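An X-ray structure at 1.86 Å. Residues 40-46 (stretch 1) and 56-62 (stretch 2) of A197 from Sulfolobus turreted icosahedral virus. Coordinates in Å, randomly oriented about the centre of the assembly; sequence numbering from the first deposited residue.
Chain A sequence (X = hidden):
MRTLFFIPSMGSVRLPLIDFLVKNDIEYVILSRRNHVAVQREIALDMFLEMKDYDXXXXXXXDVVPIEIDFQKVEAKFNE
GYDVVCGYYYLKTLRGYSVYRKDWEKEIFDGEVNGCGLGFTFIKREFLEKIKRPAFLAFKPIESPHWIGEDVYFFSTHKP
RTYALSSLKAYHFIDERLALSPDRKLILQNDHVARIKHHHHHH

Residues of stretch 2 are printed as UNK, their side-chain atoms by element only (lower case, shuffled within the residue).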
# COMPACT_ATOMS: atom_id res chain seq x y z
N GLN A 40 -3.49 5.86 17.78
CA GLN A 40 -2.54 5.12 16.92
C GLN A 40 -1.10 5.35 17.34
O GLN A 40 -0.29 4.42 17.34
CB GLN A 40 -2.71 5.53 15.45
CG GLN A 40 -4.07 5.23 14.87
CD GLN A 40 -4.23 5.82 13.49
OE1 GLN A 40 -4.18 7.02 13.32
NE2 GLN A 40 -4.43 4.96 12.50
N ARG A 41 -0.75 6.58 17.70
CA ARG A 41 0.63 6.85 18.12
C ARG A 41 0.98 6.16 19.43
O ARG A 41 2.10 5.70 19.62
CB ARG A 41 0.90 8.34 18.22
CG ARG A 41 0.69 9.07 16.94
CD ARG A 41 1.36 10.40 16.96
NE ARG A 41 0.93 11.25 15.86
CZ ARG A 41 1.33 11.12 14.60
NH1 ARG A 41 2.15 10.14 14.27
NH2 ARG A 41 0.89 11.95 13.67
N GLU A 42 0.03 6.05 20.34
CA GLU A 42 0.29 5.31 21.57
C GLU A 42 0.48 3.82 21.32
O GLU A 42 1.31 3.20 21.93
CB GLU A 42 -0.84 5.52 22.56
CG GLU A 42 -0.46 5.19 23.99
CD GLU A 42 0.47 6.21 24.55
OE1 GLU A 42 0.12 7.40 24.54
OE2 GLU A 42 1.58 5.84 24.95
N ILE A 43 -0.36 3.24 20.47
CA ILE A 43 -0.20 1.85 20.06
C ILE A 43 1.19 1.65 19.47
O ILE A 43 1.89 0.69 19.81
CB ILE A 43 -1.27 1.47 19.02
CG1 ILE A 43 -2.63 1.36 19.70
CG2 ILE A 43 -0.93 0.15 18.28
CD1 ILE A 43 -3.77 1.33 18.76
N ALA A 44 1.59 2.56 18.59
CA ALA A 44 2.94 2.51 17.97
C ALA A 44 4.04 2.45 19.02
O ALA A 44 4.88 1.58 18.96
CB ALA A 44 3.16 3.69 17.08
N LEU A 45 4.02 3.40 19.98
CA LEU A 45 4.97 3.40 21.12
C LEU A 45 4.99 2.07 21.89
O LEU A 45 6.04 1.52 22.17
CB LEU A 45 4.64 4.53 22.09
CG LEU A 45 5.58 4.72 23.27
CD1 LEU A 45 7.05 4.84 22.82
CD2 LEU A 45 5.17 5.93 24.12
N ASP A 46 3.83 1.54 22.22
CA ASP A 46 3.75 0.23 22.88
C ASP A 46 4.38 -0.91 22.10
O ASP A 46 5.07 -1.76 22.67
CB ASP A 46 2.30 -0.12 23.14
CG ASP A 46 1.70 0.68 24.25
OD1 ASP A 46 2.44 1.33 25.00
OD2 ASP A 46 0.45 0.64 24.37
N UNK A 56 15.18 3.11 16.70
CA UNK A 56 14.56 4.37 16.37
C UNK A 56 13.13 4.12 15.92
O UNK A 56 12.87 3.26 15.10
o UNK A 56 16.72 5.33 15.80
c UNK A 56 14.78 6.43 14.91
c UNK A 56 15.40 5.10 15.28
N UNK A 57 12.22 4.88 16.49
CA UNK A 57 10.83 4.90 16.06
C UNK A 57 10.70 6.09 15.14
O UNK A 57 10.90 7.23 15.58
c UNK A 57 7.76 5.71 16.19
c UNK A 57 8.42 4.73 17.09
c UNK A 57 9.91 5.08 17.27
c UNK A 57 7.71 4.75 18.41
N UNK A 58 10.37 5.83 13.88
CA UNK A 58 10.11 6.90 12.92
C UNK A 58 8.61 6.97 12.70
O UNK A 58 8.00 5.96 12.30
c UNK A 58 10.80 6.62 11.62
N UNK A 59 7.99 8.12 13.00
CA UNK A 59 6.60 8.38 12.58
C UNK A 59 6.60 9.05 11.21
O UNK A 59 7.34 10.03 10.99
c UNK A 59 4.42 7.50 17.09
c UNK A 59 4.03 7.04 15.87
c UNK A 59 5.29 8.54 17.19
c UNK A 59 5.92 9.33 13.56
c UNK A 59 4.54 7.63 14.72
c UNK A 59 5.43 8.67 14.79
c UNK A 59 5.80 9.15 16.03
N UNK A 60 5.78 8.50 10.31
CA UNK A 60 5.58 9.00 8.98
C UNK A 60 4.12 8.97 8.68
O UNK A 60 3.53 7.89 8.68
c UNK A 60 6.43 8.65 6.51
c UNK A 60 7.13 9.96 6.42
c UNK A 60 7.15 7.62 5.66
c UNK A 60 6.36 8.15 7.96
N UNK A 61 3.51 10.16 8.51
CA UNK A 61 2.09 10.25 8.19
C UNK A 61 1.91 9.62 6.82
O UNK A 61 2.81 9.67 5.98
o UNK A 61 1.17 13.46 9.63
c UNK A 61 1.60 11.69 8.17
o UNK A 61 1.29 11.48 10.56
c UNK A 61 1.34 12.24 9.56
N UNK A 62 0.76 8.99 6.61
CA UNK A 62 0.50 8.28 5.36
C UNK A 62 0.47 9.22 4.13
O UNK A 62 0.57 8.77 2.99
c UNK A 62 -0.78 7.49 5.48
c UNK A 62 -2.03 7.53 3.25
o UNK A 62 -2.64 8.54 3.69
c UNK A 62 -1.21 6.71 4.24
o UNK A 62 -2.05 7.19 2.04
O HOH W 1 3.16 9.91 11.83

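Position 56 carries three side-chain atoms. One carbon bears an oxygen and a second carbon. It touches nothing on stretch 1. The branch at CB and the single oxygen fit threonine. Thr-56 opens the strand.

Position 57 has four side-chain carbons, forked at the second. No heteroatom is present. One tip of the fork comes 4.1 Å from CA of Leu-45. A fork one carbon beyond CB means leucine. In Leu-57, CA-to-CB points toward the helix. Its CD1 also lies 4.5 Å from CD1 of Leu-45, a loose apolar contact, and 4.3 Å from O of Ala-44.

Position 58 has a single side-chain carbon, CB, and touches nothing on stretch 1. It is alanine. Ala-58 is nonetheless buried.

Position 59 has one carbon followed by a ring of six carbons. One ring carbon lies 3.7 Å from CB of Ala-44, another 3.5 Å from NH1 of Arg-41, which sits over one ring face. No oxygen sits on the ring, so it is phenylalanine and not tyrosine. CA-to-CB of Phe-59 points toward the helix.

Position 60 again has four carbons forked at the second, with no contact to stretch 1. It is leucine. Leu-60 directs CA-to-CB away from the helix and ends the strand.

Position 61 has two side-chain carbons, the second carrying two oxygens. Two oxygens on the last carbon make a carboxylate; an amide would show one nitrogen. One of them lies 3.2 Å from NH2 of Arg-41. This is aspartate. Asp-61 sets CA-to-CB sideways, yet its end comes nearer to the helix. NH2 of Arg-41 donates a hydrogen bond to OD1 of Asp-61 at 3.2 Å, with an N-H...O angle of 164°.

Position 62 has three side-chain carbons, the third carrying two oxygens. It touches nothing on stretch 1. The longer chain is read as glutamate. Both carboxylate oxygens of Glu-62 are hydrogen-bonded elsewhere in the structure.

The helix and strand run nearly antiparallel, at 158°, with axes 10.2 Å apart at closest approach. Side chains bridge that gap. Leu-57 packs by Leu-45, and Phe-59 by the small Ala-44. Arg-41 joins the apolar and polar parts. Its CZ lies 4.9 Å from the Phe-59 ring centroid, 16° off the ring normal, in a cation-pi contact. The same guanidinium forms the salt bridge to Asp-61. Water 1 reinforces it, accepting from NH1 of Arg-41 at 2.7 Å and donating to OD1 of Asp-61 at 2.8 Å. The contact buries 281 Å² in total.

Stretch 2 (56-62) TLAFLDE
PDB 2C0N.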